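Local coordinates for oxysterol-binding protein homolog 3 (PDB 4IC4) that transfers lipids between membranes through the cytosol in phosphoinositide-coupled fashion, carrying them in a hydrophobic pocket, and helps maintain sterol distribution, at residues 155-158 / 159-162; 326-329 / 330-333; 377-381 / 382-386. All blocks are in the same frame, centred on the assembly; numbering follows the deposited sequence.

Contact 1: residues 155-158 / 159-162; sequences AEHL and DWEC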
ATOM      1  N   ALA A 155       5.594  -9.556  -4.974  1.00  8.14           N
ATOM      2  CA  ALA A 155       6.895  -9.111  -4.478  1.00  8.42           C
ATOM      3  C   ALA A 155       7.780 -10.336  -4.314  1.00 10.15           C
ATOM      4  O   ALA A 155       7.325 -11.363  -3.808  1.00  9.74           O
ATOM      5  CB  ALA A 155       6.732  -8.396  -3.138  1.00  9.65           C
ATOM      6  N   GLU A 156       9.036 -10.224  -4.743  1.00 11.05           N
ATOM      7  CA  GLU A 156       9.977 -11.338  -4.660  1.00 10.40           C
ATOM      8  C   GLU A 156      11.324 -10.957  -4.081  1.00 11.41           C
ATOM      9  O   GLU A 156      11.880  -9.907  -4.409  1.00 10.59           O
ATOM     10  CB  GLU A 156      10.256 -11.926  -6.039  1.00 12.82           C
ATOM     11  CG  GLU A 156       9.070 -12.174  -6.915  1.00 16.82           C
ATOM     12  CD  GLU A 156       9.505 -12.606  -8.298  1.00 19.11           C
ATOM     13  OE1 GLU A 156       9.901 -13.781  -8.457  1.00 19.60           O
ATOM     14  OE2 GLU A 156       9.473 -11.763  -9.218  1.00 21.02           O
ATOM     15  N   HIS A 157      11.847 -11.862  -3.259  1.00 10.56           N
ATOM     16  CA  HIS A 157      13.145 -11.745  -2.605  1.00 10.79           C
ATOM     17  C   HIS A 157      13.736 -13.141  -2.788  1.00 11.86           C
ATOM     18  O   HIS A 157      13.012 -14.082  -3.115  1.00 11.31           O
ATOM     19  CB  HIS A 157      12.941 -11.432  -1.119  1.00 10.65           C
ATOM     20  CG  HIS A 157      14.211 -11.264  -0.339  1.00 10.46           C
ATOM     21  ND1 HIS A 157      14.965 -12.331   0.099  1.00 11.50           N
ATOM     22  CD2 HIS A 157      14.829 -10.150   0.123  1.00 11.29           C
ATOM     23  CE1 HIS A 157      15.992 -11.882   0.801  1.00 12.40           C
ATOM     24  NE2 HIS A 157      15.932 -10.563   0.831  1.00 12.76           N
ATOM     25  N   LEU A 158      15.040 -13.285  -2.601  1.00 13.02           N
ATOM     26  CA  LEU A 158      15.653 -14.599  -2.745  1.00 14.29           C
ATOM     27  C   LEU A 158      15.057 -15.606  -1.764  1.00 13.84           C
ATOM     28  O   LEU A 158      14.913 -16.791  -2.084  1.00 14.68           O
ATOM     29  CB  LEU A 158      17.164 -14.512  -2.502  1.00 14.76           C
ATOM     30  CG  LEU A 158      17.912 -15.848  -2.424  1.00 19.53           C
ATOM     31  CD1 LEU A 158      17.913 -16.507  -3.790  1.00 20.91           C
ATOM     32  CD2 LEU A 158      19.338 -15.618  -1.950  1.00 22.11           C
ATOM     33  N   ASP A 159      14.680 -15.131  -0.579  1.00 11.61           N
ATOM     34  CA  ASP A 159      14.172 -16.026   0.457  1.00 11.56           C
ATOM     35  C   ASP A 159      12.674 -16.013   0.752  1.00 10.24           C
ATOM     36  O   ASP A 159      12.207 -16.764   1.605  1.00 11.30           O
ATOM     37  CB  ASP A 159      14.946 -15.775   1.753  1.00 12.85           C
ATOM     38  CG  ASP A 159      16.449 -15.817   1.547  1.00 13.92           C
ATOM     39  OD1 ASP A 159      16.925 -16.735   0.848  1.00 16.68           O
ATOM     40  OD2 ASP A 159      17.150 -14.934   2.081  1.00 17.05           O
ATOM     41  N   TRP A 160      11.921 -15.170   0.059  1.00  9.55           N
ATOM     42  CA  TRP A 160      10.480 -15.101   0.277  1.00 10.20           C
ATOM     43  C   TRP A 160       9.808 -14.373  -0.865  1.00  9.86           C
ATOM     44  O   TRP A 160      10.451 -13.669  -1.639  1.00  9.62           O
ATOM     45  CB  TRP A 160      10.143 -14.373   1.592  1.00 10.05           C
ATOM     46  CG  TRP A 160      10.764 -12.996   1.732  1.00 10.42           C
ATOM     47  CD1 TRP A 160      11.900 -12.681   2.423  1.00 10.00           C
ATOM     48  CD2 TRP A 160      10.296 -11.768   1.152  1.00  9.85           C
ATOM     49  NE1 TRP A 160      12.169 -11.336   2.310  1.00 10.92           N
ATOM     50  CE2 TRP A 160      11.201 -10.752   1.535  1.00  9.80           C
ATOM     51  CE3 TRP A 160       9.200 -11.428   0.344  1.00  9.94           C
ATOM     52  CZ2 TRP A 160      11.049  -9.417   1.137  1.00 10.44           C
ATOM     53  CZ3 TRP A 160       9.049 -10.094  -0.053  1.00 11.83           C
ATOM     54  CH2 TRP A 160       9.971  -9.108   0.346  1.00 10.81           C
ATOM     55  N   GLU A 161       8.504 -14.572  -0.984  1.00 10.13           N
ATOM     56  CA  GLU A 161       7.733 -13.882  -2.004  1.00 11.08           C
ATOM     57  C   GLU A 161       6.355 -13.640  -1.427  1.00 10.18           C
ATOM     58  O   GLU A 161       5.928 -14.331  -0.498  1.00 10.33           O
ATOM     59  CB  GLU A 161       7.649 -14.696  -3.297  1.00 12.21           C
ATOM     60  CG  GLU A 161       6.999 -16.055  -3.165  1.00 14.41           C
ATOM     61  CD  GLU A 161       6.850 -16.744  -4.506  1.00 14.99           C
ATOM     62  OE1 GLU A 161       7.856 -16.846  -5.242  1.00 16.83           O
ATOM     63  OE2 GLU A 161       5.726 -17.186  -4.823  1.00 17.86           O
ATOM     64  N   CYS A 162       5.658 -12.649  -1.966  1.00  9.43           N
ATOM     65  CA  CYS A 162       4.337 -12.315  -1.470  1.00 10.93           C
ATOM     66  C   CYS A 162       3.410 -11.937  -2.615  1.00 10.08           C
ATOM     67  O   CYS A 162       3.804 -11.212  -3.526  1.00 11.92           O
ATOM     68  CB  CYS A 162       4.444 -11.149  -0.484  1.00 12.31           C
ATOM     69  SG  CYS A 162       2.959 -10.859   0.497  1.00 18.96           S
TER
HETATM   70  O   HOH W   1      10.053 -15.638  -6.398  1.00 20.22           O
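The imidazole and CB of His157 overlap the indole of Trp160, three residues on. CB lies over the five-membered ring, 3.4 Å from its centroid, a CH-pi contact. The imidazole continues the overlap as an offset stack, its centroid 4.3 Å from that of the same five-membered ring and the planes only 13° apart; Trp160 NE1 sits above the imidazole near its rim, 3.3 Å from His157 CG. Trp160 takes the less common first torsion that sets CG between the backbone N and the carbonyl carbon (54°), and this turns the indole back across His157, while its far edge reaches Ala155 CB. Trp160 NE1 donates to Thr86 OG1 of helix 83-88, which helps hold the indole in this rotation.

Strands 150-157 and 160-172 form a tight antiparallel hairpin here, with Leu158 and Asp159 at its bend in type I backbone angles. His157 N donates to Trp160 O at 2.8 Å, and Ala155 and Cys162 make a hydrogen-bonded pair through both backbone bonds. At the bend, Asp159 N donates to His157 ND1 (2.9 Å) in the imidazole plane and almost straight, at 174°. ND1 is therefore an acceptor, and a neutral ring would probably carry its proton on NE2.

On the face bearing Glu156 and Glu161, one water donates to both OE1 atoms, linking two like charges; Glu156 OE2 forms a salt bridge with Arg138.

Contact 2: residues 326-329 / 330-333; sequences DIRA and YEEG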
ATOM      1  N   ASP A 326      -0.401  13.717 -14.695  1.00  9.52           N
ATOM      2  CA  ASP A 326      -1.139  14.444 -13.676  1.00  9.96           C
ATOM      3  C   ASP A 326      -0.448  14.315 -12.323  1.00  9.96           C
ATOM      4  O   ASP A 326      -0.293  15.303 -11.600  1.00 11.10           O
ATOM      5  CB  ASP A 326      -2.601  13.972 -13.613  1.00 10.95           C
ATOM      6  CG  ASP A 326      -2.753  12.458 -13.499  1.00  9.30           C
ATOM      7  OD1 ASP A 326      -1.778  11.696 -13.694  1.00  9.40           O
ATOM      8  OD2 ASP A 326      -3.895  12.029 -13.228  1.00 10.63           O
ATOM      9  N   ILE A 327      -0.002  13.109 -11.992  1.00  8.75           N
ATOM     10  CA  ILE A 327       0.688  12.904 -10.728  1.00  9.04           C
ATOM     11  C   ILE A 327       1.996  13.698 -10.718  1.00  9.12           C
ATOM     12  O   ILE A 327       2.341  14.327  -9.716  1.00  9.64           O
ATOM     13  CB  ILE A 327       1.008  11.410 -10.487  1.00  7.99           C
ATOM     14  CG1 ILE A 327      -0.291  10.593 -10.450  1.00  7.95           C
ATOM     15  CG2 ILE A 327       1.798  11.252  -9.182  1.00 10.99           C
ATOM     16  CD1 ILE A 327      -0.099   9.117 -10.089  1.00  7.19           C
ATOM     17  N   ARG A 328       2.717  13.680 -11.838  1.00  8.94           N
ATOM     18  CA  ARG A 328       3.989  14.392 -11.929  1.00  8.94           C
ATOM     19  C   ARG A 328       3.820  15.904 -11.822  1.00 10.28           C
ATOM     20  O   ARG A 328       4.543  16.561 -11.075  1.00 11.05           O
ATOM     21  CB  ARG A 328       4.706  14.051 -13.241  1.00 10.05           C
ATOM     22  CG  ARG A 328       6.102  14.656 -13.351  1.00  9.95           C
ATOM     23  CD  ARG A 328       7.033  14.080 -12.298  1.00  9.99           C
ATOM     24  NE  ARG A 328       7.171  12.637 -12.453  1.00  9.45           N
ATOM     25  CZ  ARG A 328       7.720  11.829 -11.552  1.00  9.02           C
ATOM     26  NH1 ARG A 328       8.191  12.317 -10.411  1.00 13.02           N
ATOM     27  NH2 ARG A 328       7.799  10.529 -11.790  1.00 10.75           N
ATOM     28  N   ALA A 329       2.866  16.450 -12.566  1.00 11.17           N
ATOM     29  CA  ALA A 329       2.624  17.886 -12.532  1.00 11.98           C
ATOM     30  C   ALA A 329       2.219  18.317 -11.124  1.00 12.57           C
ATOM     31  O   ALA A 329       2.672  19.352 -10.629  1.00 13.78           O
ATOM     32  CB  ALA A 329       1.536  18.254 -13.532  1.00 12.67           C
ATOM     33  N   TYR A 330       1.379  17.510 -10.479  1.00 12.21           N
ATOM     34  CA  TYR A 330       0.906  17.796  -9.128  1.00 11.92           C
ATOM     35  C   TYR A 330       2.072  17.757  -8.145  1.00 12.50           C
ATOM     36  O   TYR A 330       2.188  18.612  -7.266  1.00 12.71           O
ATOM     37  CB  TYR A 330      -0.149  16.764  -8.717  1.00 11.60           C
ATOM     38  CG  TYR A 330      -0.869  17.080  -7.426  1.00 14.51           C
ATOM     39  CD1 TYR A 330      -1.649  18.230  -7.303  1.00 13.98           C
ATOM     40  CD2 TYR A 330      -0.804  16.209  -6.338  1.00 12.80           C
ATOM     41  CE1 TYR A 330      -2.350  18.504  -6.131  1.00 14.31           C
ATOM     42  CE2 TYR A 330      -1.500  16.473  -5.160  1.00 13.73           C
ATOM     43  CZ  TYR A 330      -2.273  17.620  -5.066  1.00 14.82           C
ATOM     44  OH  TYR A 330      -2.985  17.866  -3.914  1.00 14.12           O
ATOM     45  N   GLU A 331       2.934  16.758  -8.301  1.00 11.49           N
ATOM     46  CA  GLU A 331       4.092  16.613  -7.431  1.00 12.10           C
ATOM     47  C   GLU A 331       4.967  17.856  -7.524  1.00 13.04           C
ATOM     48  O   GLU A 331       5.473  18.352  -6.515  1.00 14.59           O
ATOM     49  CB  GLU A 331       4.908  15.378  -7.835  1.00 10.91           C
ATOM     50  CG  GLU A 331       6.200  15.194  -7.050  1.00 14.30           C
ATOM     51  CD  GLU A 331       7.037  14.032  -7.554  1.00 13.62           C
ATOM     52  OE1 GLU A 331       6.679  12.863  -7.287  1.00 13.57           O
ATOM     53  OE2 GLU A 331       8.057  14.289  -8.226  1.00 15.51           O
ATOM     54  N   GLU A 332       5.126  18.370  -8.739  1.00 14.59           N
ATOM     55  CA  GLU A 332       5.970  19.539  -8.961  1.00 16.03           C
ATOM     56  C   GLU A 332       5.270  20.878  -8.741  1.00 16.74           C
ATOM     57  O   GLU A 332       5.816  21.930  -9.068  1.00 19.01           O
ATOM     58  CB  GLU A 332       6.583  19.468 -10.362  1.00 17.24           C
ATOM     59  CG  GLU A 332       7.216  18.113 -10.636  1.00 19.85           C
ATOM     60  CD  GLU A 332       8.012  18.049 -11.923  1.00 20.15           C
ATOM     61  OE1 GLU A 332       7.680  18.785 -12.877  1.00 22.92           O
ATOM     62  OE2 GLU A 332       8.965  17.243 -11.982  1.00 21.92           O
ATOM     63  N   GLY A 333       4.059  20.837  -8.197  1.00 16.42           N
ATOM     64  CA  GLY A 333       3.342  22.069  -7.907  1.00 18.40           C
ATOM     65  C   GLY A 333       2.574  22.750  -9.026  1.00 19.16           C
ATOM     66  O   GLY A 333       2.062  23.852  -8.833  1.00 21.17           O
TER
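Arg328 reaches forward along its helix to Glu331 and Glu332. Its CB starts out pointing away from the following turn, with CG anti to the backbone N (-175°), and bends at chi2 and chi3 then curl the chain back. CG and CD run beside the Glu332 carboxylate, CD being 3.7 Å from Glu332 OE2, but the charged atoms of this pair stay apart, with Arg328 NE 5.0 Å from Glu332 OE2. Beyond CZ, NH1 forms a salt bridge with Glu331 OE2 at 2.9 Å. The carboxylate oxygen lies at the edge of the guanidinium, near its plane, yet the hydrogen bond is weak, bent to 127°, and the two flat groups stand 82° apart. NH2 donates to the backbone oxygens of Asn306 and Arg322.

In the backbone, the last i to i+4 bond runs from Glu332 N to Arg328 O, 3.0 Å. Gly333, with positive phi, is the C' residue of a Schellman motif: its N donates to Tyr330 O, and Asn334 N closes on Ala329 O.

Glu331 OE2 also forms a salt bridge with Arg31. With two arginines on one oxygen, the buried carboxylate is probably kept ionised; the bent angle suggests that the Arg328 interaction is more electrostatic than directional.

Contact 3: residues 377-381 / 382-386; sequences GPKSY and WERRK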
ATOM      1  N   GLY A 377       6.942 -16.726 -17.531  1.00 17.39           N
ATOM      2  CA  GLY A 377       7.252 -17.050 -18.911  1.00 18.58           C
ATOM      3  C   GLY A 377       7.935 -15.932 -19.674  1.00 18.70           C
ATOM      4  O   GLY A 377       8.222 -14.875 -19.113  1.00 18.67           O
ATOM      5  N   PRO A 378       8.206 -16.140 -20.970  1.00 19.37           N
ATOM      6  CA  PRO A 378       8.863 -15.175 -21.856  1.00 19.10           C
ATOM      7  C   PRO A 378       8.170 -13.818 -21.955  1.00 17.97           C
ATOM      8  O   PRO A 378       8.808 -12.819 -22.281  1.00 19.19           O
ATOM      9  CB  PRO A 378       8.887 -15.906 -23.199  1.00 20.53           C
ATOM     10  CG  PRO A 378       8.970 -17.344 -22.790  1.00 22.64           C
ATOM     11  CD  PRO A 378       7.956 -17.406 -21.681  1.00 20.93           C
ATOM     12  N   LYS A 379       6.869 -13.785 -21.679  1.00 15.82           N
ATOM     13  CA  LYS A 379       6.116 -12.538 -21.748  1.00 15.17           C
ATOM     14  C   LYS A 379       5.750 -12.003 -20.368  1.00 14.06           C
ATOM     15  O   LYS A 379       4.853 -11.168 -20.229  1.00 12.62           O
ATOM     16  CB  LYS A 379       4.851 -12.721 -22.592  1.00 16.27           C
ATOM     17  CG  LYS A 379       5.125 -12.887 -24.083  1.00 17.97           C
ATOM     18  CD  LYS A 379       5.715 -11.618 -24.689  1.00 20.93           C
ATOM     19  CE  LYS A 379       5.990 -11.793 -26.178  1.00 20.99           C
ATOM     20  NZ  LYS A 379       6.538 -10.557 -26.804  1.00 22.45           N
ATOM     21  N   SER A 380       6.443 -12.489 -19.344  1.00 12.10           N
ATOM     22  CA  SER A 380       6.198 -12.017 -17.986  1.00 10.96           C
ATOM     23  C   SER A 380       6.780 -10.611 -17.885  1.00 10.88           C
ATOM     24  O   SER A 380       7.591 -10.208 -18.720  1.00 11.19           O
ATOM     25  CB  SER A 380       6.884 -12.925 -16.965  1.00 11.08           C
ATOM     26  OG  SER A 380       8.297 -12.850 -17.073  1.00 12.64           O
ATOM     27  N   TYR A 381       6.373  -9.863 -16.867  1.00  8.42           N
ATOM     28  CA  TYR A 381       6.882  -8.510 -16.697  1.00  9.29           C
ATOM     29  C   TYR A 381       8.405  -8.452 -16.625  1.00  9.45           C
ATOM     30  O   TYR A 381       9.041  -7.698 -17.360  1.00  9.62           O
ATOM     31  CB  TYR A 381       6.323  -7.869 -15.423  1.00  8.01           C
ATOM     32  CG  TYR A 381       6.718  -6.415 -15.278  1.00  6.67           C
ATOM     33  CD1 TYR A 381       5.988  -5.416 -15.916  1.00  8.69           C
ATOM     34  CD2 TYR A 381       7.846  -6.043 -14.536  1.00  7.17           C
ATOM     35  CE1 TYR A 381       6.363  -4.076 -15.821  1.00  6.96           C
ATOM     36  CE2 TYR A 381       8.236  -4.707 -14.439  1.00  7.45           C
ATOM     37  CZ  TYR A 381       7.486  -3.729 -15.084  1.00  7.46           C
ATOM     38  OH  TYR A 381       7.842  -2.400 -15.005  1.00  8.35           O
ATOM     39  N   TRP A 382       8.991  -9.245 -15.737  1.00 10.25           N
ATOM     40  CA  TRP A 382      10.435  -9.205 -15.569  1.00  9.06           C
ATOM     41  C   TRP A 382      11.219  -9.717 -16.771  1.00 11.17           C
ATOM     42  O   TRP A 382      12.331  -9.253 -17.018  1.00 12.05           O
ATOM     43  CB  TRP A 382      10.830  -9.932 -14.280  1.00  9.91           C
ATOM     44  CG  TRP A 382      10.211  -9.286 -13.070  1.00 10.84           C
ATOM     45  CD1 TRP A 382       9.273  -9.829 -12.243  1.00 11.84           C
ATOM     46  CD2 TRP A 382      10.444  -7.953 -12.593  1.00  9.30           C
ATOM     47  NE1 TRP A 382       8.900  -8.918 -11.283  1.00 11.14           N
ATOM     48  CE2 TRP A 382       9.602  -7.756 -11.474  1.00  9.67           C
ATOM     49  CE3 TRP A 382      11.278  -6.904 -13.003  1.00 10.79           C
ATOM     50  CZ2 TRP A 382       9.571  -6.550 -10.758  1.00 10.11           C
ATOM     51  CZ3 TRP A 382      11.246  -5.703 -12.291  1.00 10.09           C
ATOM     52  CH2 TRP A 382      10.396  -5.539 -11.181  1.00 10.08           C
ATOM     53  N   GLU A 383      10.656 -10.659 -17.523  1.00 11.75           N
ATOM     54  CA  GLU A 383      11.353 -11.138 -18.710  1.00 12.74           C
ATOM     55  C   GLU A 383      11.308 -10.064 -19.800  1.00 13.25           C
ATOM     56  O   GLU A 383      12.310  -9.812 -20.471  1.00 14.56           O
ATOM     57  CB  GLU A 383      10.745 -12.451 -19.215  1.00 15.04           C
ATOM     58  CG  GLU A 383      11.176 -13.669 -18.404  1.00 18.54           C
ATOM     59  CD  GLU A 383      12.691 -13.810 -18.331  1.00 20.26           C
ATOM     60  OE1 GLU A 383      13.339 -13.876 -19.397  1.00 22.66           O
ATOM     61  OE2 GLU A 383      13.233 -13.853 -17.208  1.00 24.41           O
ATOM     62  N   ARG A 384      10.151  -9.426 -19.970  1.00 11.23           N
ATOM     63  CA  ARG A 384       9.994  -8.361 -20.961  1.00 11.58           C
ATOM     64  C   ARG A 384      10.945  -7.204 -20.656  1.00 11.44           C
ATOM     65  O   ARG A 384      11.593  -6.656 -21.545  1.00 11.64           O
ATOM     66  CB  ARG A 384       8.564  -7.807 -20.931  1.00 11.52           C
ATOM     67  CG  ARG A 384       7.480  -8.657 -21.579  1.00  9.57           C
ATOM     68  CD  ARG A 384       6.117  -8.134 -21.108  1.00 11.18           C
ATOM     69  NE  ARG A 384       4.955  -8.707 -21.788  1.00 12.25           N
ATOM     70  CZ  ARG A 384       4.456  -8.259 -22.937  1.00 11.39           C
ATOM     71  NH1 ARG A 384       3.389  -8.842 -23.467  1.00 15.35           N
ATOM     72  NH2 ARG A 384       5.025  -7.239 -23.566  1.00 14.25           N
ATOM     73  N   ARG A 385      11.012  -6.829 -19.386  1.00 11.28           N
ATOM     74  CA  ARG A 385      11.846  -5.715 -18.955  1.00 11.47           C
ATOM     75  C   ARG A 385      13.306  -5.861 -19.378  1.00 13.14           C
ATOM     76  O   ARG A 385      13.961  -4.883 -19.735  1.00 14.60           O
ATOM     77  CB  ARG A 385      11.759  -5.574 -17.435  1.00 10.29           C
ATOM     78  CG  ARG A 385      12.261  -4.248 -16.883  1.00  8.99           C
ATOM     79  CD  ARG A 385      12.158  -4.251 -15.366  1.00  9.64           C
ATOM     80  NE  ARG A 385      12.409  -2.952 -14.749  1.00  9.39           N
ATOM     81  CZ  ARG A 385      13.602  -2.380 -14.624  1.00  9.49           C
ATOM     82  NH1 ARG A 385      14.694  -2.983 -15.080  1.00 11.15           N
ATOM     83  NH2 ARG A 385      13.702  -1.203 -14.017  1.00 10.07           N
ATOM     84  N   LYS A 386      13.801  -7.091 -19.344  1.00 13.51           N
ATOM     85  CA  LYS A 386      15.186  -7.375 -19.701  1.00 16.86           C
ATOM     86  C   LYS A 386      15.514  -6.971 -21.138  1.00 17.86           C
ATOM     87  O   LYS A 386      16.658  -6.641 -21.451  1.00 18.56           O
ATOM     88  CB  LYS A 386      15.457  -8.867 -19.502  1.00 17.54           C
ATOM     89  CG  LYS A 386      16.901  -9.227 -19.218  1.00 25.06           C
ATOM     90  CD  LYS A 386      16.991 -10.652 -18.683  1.00 25.90           C
ATOM     91  CE  LYS A 386      16.106 -10.833 -17.449  1.00 27.42           C
ATOM     92  NZ  LYS A 386      16.141 -12.223 -16.907  1.00 30.53           N
TER
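Tyr381 presents the edge of its ring to the face of Trp382, a T-shaped pair of chain neighbours with the centroid of the Tyr381 ring 5.0 Å from that of the Trp382 six-membered ring and planes at 87°. Tyr381 CD2 is the leading atom, poised over the centre of the indole 3.8 Å from Trp382 CD2. The first torsions differ: Tyr381 CG is anti to its own N (-174°), whereas Trp382 CG is anti to its carbonyl carbon, beside its N; this helps bring the rings together.

On another side of the same turn, Arg384 lays its extended chain back along Lys379 and Ser380. Its NE donates to Lys379 O at 2.9 Å, approaching from above the carbonyl plane, and Lys379 CD lies over one face of the guanidinium, toward its rim, 3.8 Å from Arg384 NH1. Arg384 N donates to Ser380 O in a regular helical bond.

Ser380 OG joins the turn to the helix, donating to Gly377 O at 2.9 Å and accepting from Glu383 N at 3.3 Å. Gly377 O also accepts from Ser380 N, closing a type I beta turn that runs directly into the helix start.

Further polar partners fix these groups. Arg384 NH2 forms a salt bridge with Asp392 and Lys379 NZ one with Asp389, and Glu129 receives both Tyr381 OH and Arg385 NE. Arg138 forms a cation-pi contact with the Trp382 ring, and Ile140 of strand 137-145 touches both aromatic residues, so the helix lies against that strand.

A serine N-cap, its hydroxyl accepting from the backbone NH three residues on, is a classic way to begin an alpha-helix, here helix 381-386.

Contacts 1 and 3 are neighbours, their centres about 17 Å apart, and they touch where Glu156 OE2 lies 3.6 Å from Trp382 NE1, a packing contact. Arg138 of strand 137-145 serves both, as salt-bridge partner of Glu156 and cation-pi partner of Trp382, so the hairpin 155-162 and helix 381-386 meet around one guanidinium. Both lie away from the phosphoinositide site. Contact 2 stands apart, its centre about 32 Å from that of contact 1 and about 30 Å from that of contact 3. It is the one near the lipid-binding site: the side chain of Asp326 is about 5 Å from that of Glu346, a residue that binds phosphatidylinositol 4-phosphate.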